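Local coordinates for guanidinopropionase (Pseudomonas aeruginosa, PDB 3NIQ), which catalyses the manganese-dependent hydrolysis of 3-guanidinopropanoate to beta-alanine and urea as a homohexameric member of the arginase family, at residues Phe239-Leu244 with Pro250-Pro255. Sequence-based numbering, arbitrary orientation.
Sequences FDVDVL and PGTGTP. With MN (manganese (II) ion), chain E; MN (manganese (II) ion), chain D.
The carboxylate of Asp242 has the backbone O of Thr254 on one face and OD1 of Asp240 on the other, while one manganese ion (chain E) lies almost in its plane, at the oxygen edge. This is the DxD element of the arginase fold, placed where strand 235-240 of the parallel sheet runs into a 3-10 turn. Chelation is bidentate: Asp242 OD1 is 2.5 Å and OD2 2.3 Å from that metal. The two carboxylate planes are inclined by about 34°, and Asp240 OD2 bridges both manganese ions, whose sites are completed by His126, Asp148, His150, Asp152 and a water that bridges the two ions. Asp240 OD1 approaches Asp242 OD1 to 3.0 Å; both are acceptors, so the pair is not a hydrogen bond, and the metal charge probably makes its closeness tolerable. An Asx turn orients Asp240, whose OD1 takes the backbone N of Asp242 on its anti side, 35° out of plane, and Ala149 N supplies a hydrogen bond to Asp242 OD1.

No direct hydrogen bond joins 239-244 to 250-255. Thr252 instead packs against the stem of Asp242, its CG2 3.7 Å from Asp242 CB, and runs alongside Val241 with the two side chains pointing opposite ways, Thr252 OG1 lying 3.8 Å from Val241 CG2. With OG1 anti to the backbone N (chi1 -162°), the hydroxyl hydrogen-bonds to Glu284 O. Segment 250-255 thus meets Asp242 at CB through Thr252 and over one carboxylate face through Thr254 O. One water makes the polar link: it donates to Asp242 OD2 and to Thr252 OG1, each at 2.7 Å from its oxygen, and accepts from the backbone N of Thr254 at 2.8 Å.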
loop_
_atom_site.group_PDB
_atom_site.type_symbol
_atom_site.label_atom_id
_atom_site.label_comp_id
_atom_site.label_asym_id
_atom_site.label_seq_id
_atom_site.Cartn_x
_atom_site.Cartn_y
_atom_site.Cartn_z
ATOM N N PHE A 239 3.732 19.761 -19.129
ATOM C CA PHE A 239 4.566 18.954 -18.250
ATOM C C PHE A 239 3.940 17.571 -18.005
ATOM O O PHE A 239 2.915 17.455 -17.316
ATOM C CB PHE A 239 4.757 19.703 -16.917
ATOM C CG PHE A 239 5.789 19.083 -16.023
ATOM C CD1 PHE A 239 7.121 19.486 -16.089
ATOM C CD2 PHE A 239 5.428 18.075 -15.121
ATOM C CE1 PHE A 239 8.102 18.891 -15.255
ATOM C CE2 PHE A 239 6.390 17.466 -14.300
ATOM C CZ PHE A 239 7.722 17.874 -14.357
ATOM N N ASP A 240 4.553 16.535 -18.571
ATOM C CA ASP A 240 4.104 15.169 -18.374
ATOM C C ASP A 240 4.952 14.636 -17.212
ATOM O O ASP A 240 6.178 14.629 -17.288
ATOM C CB ASP A 240 4.296 14.368 -19.685
ATOM C CG ASP A 240 3.931 12.882 -19.564
ATOM O OD1 ASP A 240 3.891 12.325 -18.441
ATOM O OD2 ASP A 240 3.702 12.233 -20.616
ATOM N N VAL A 241 4.299 14.229 -16.127
ATOM C CA VAL A 241 5.018 13.872 -14.918
ATOM C C VAL A 241 5.917 12.661 -15.136
ATOM O O VAL A 241 6.844 12.454 -14.376
ATOM C CB VAL A 241 4.104 13.650 -13.679
ATOM C CG1 VAL A 241 3.337 14.939 -13.295
ATOM C CG2 VAL A 241 3.146 12.481 -13.894
ATOM N N ASP A 242 5.665 11.881 -16.186
ATOM C CA ASP A 242 6.547 10.745 -16.464
ATOM C C ASP A 242 7.939 11.172 -17.017
ATOM O O ASP A 242 8.814 10.335 -17.222
ATOM C CB ASP A 242 5.828 9.654 -17.319
ATOM C CG ASP A 242 5.691 10.022 -18.805
ATOM O OD1 ASP A 242 6.425 10.905 -19.297
ATOM O OD2 ASP A 242 4.827 9.412 -19.485
ATOM N N VAL A 243 8.152 12.477 -17.227
ATOM C CA VAL A 243 9.524 12.990 -17.439
ATOM C C VAL A 243 10.386 12.690 -16.197
ATOM O O VAL A 243 11.589 12.429 -16.296
ATOM C CB VAL A 243 9.554 14.501 -17.727
ATOM C CG1 VAL A 243 9.255 15.325 -16.470
ATOM C CG2 VAL A 243 10.898 14.910 -18.365
ATOM N N LEU A 244 9.759 12.712 -15.030
ATOM C CA LEU A 244 10.461 12.452 -13.777
ATOM C C LEU A 244 10.742 10.964 -13.585
ATOM O O LEU A 244 9.978 10.125 -14.054
ATOM C CB LEU A 244 9.608 12.937 -12.594
ATOM C CG LEU A 244 9.300 14.439 -12.629
ATOM C CD1 LEU A 244 8.261 14.756 -11.619
ATOM C CD2 LEU A 244 10.558 15.275 -12.379
ATOM N N PRO A 250 5.753 7.955 -9.175
ATOM C CA PRO A 250 5.343 6.564 -9.401
ATOM C C PRO A 250 3.965 6.465 -10.055
ATOM O O PRO A 250 3.706 5.509 -10.791
ATOM C CB PRO A 250 5.269 5.973 -7.969
ATOM C CG PRO A 250 5.013 7.182 -7.074
ATOM C CD PRO A 250 5.818 8.289 -7.735
ATOM N N GLY A 251 3.113 7.455 -9.800
ATOM C CA GLY A 251 1.715 7.421 -10.224
ATOM C C GLY A 251 1.533 7.890 -11.650
ATOM O O GLY A 251 1.039 8.985 -11.896
ATOM N N THR A 252 1.947 7.084 -12.609
ATOM C CA THR A 252 1.821 7.514 -13.997
ATOM C C THR A 252 1.689 6.296 -14.889
ATOM O O THR A 252 2.195 5.206 -14.566
ATOM C CB THR A 252 3.005 8.427 -14.417
ATOM O OG1 THR A 252 2.652 9.162 -15.598
ATOM C CG2 THR A 252 4.287 7.597 -14.658
ATOM N N GLY A 253 0.996 6.466 -16.007
ATOM C CA GLY A 253 0.617 5.323 -16.827
ATOM C C GLY A 253 1.769 4.635 -17.516
ATOM O O GLY A 253 1.815 3.403 -17.550
ATOM N N THR A 254 2.714 5.422 -18.029
ATOM C CA THR A 254 3.817 4.873 -18.838
ATOM C C THR A 254 5.190 5.222 -18.268
ATOM O O THR A 254 5.944 6.006 -18.874
ATOM C CB THR A 254 3.696 5.369 -20.305
ATOM O OG1 THR A 254 2.367 5.107 -20.764
ATOM C CG2 THR A 254 4.703 4.634 -21.225
ATOM N N PRO A 255 5.537 4.642 -17.098
ATOM C CA PRO A 255 6.822 4.986 -16.464
ATOM C C PRO A 255 8.016 4.515 -17.298
ATOM O O PRO A 255 7.931 3.481 -17.972
ATOM C CB PRO A 255 6.772 4.231 -15.126
ATOM C CG PRO A 255 5.866 3.004 -15.416
ATOM C CD PRO A 255 4.822 3.550 -16.385
HETATM MN MN MN E . 5.106 10.591 -21.396
HETATM MN MN MN D . 3.118 12.713 -22.647
HETATM O O HOH W 1 2.812 8.232 -18.179
HETATM O O HOH W 2 3.719 10.420 -23.138
#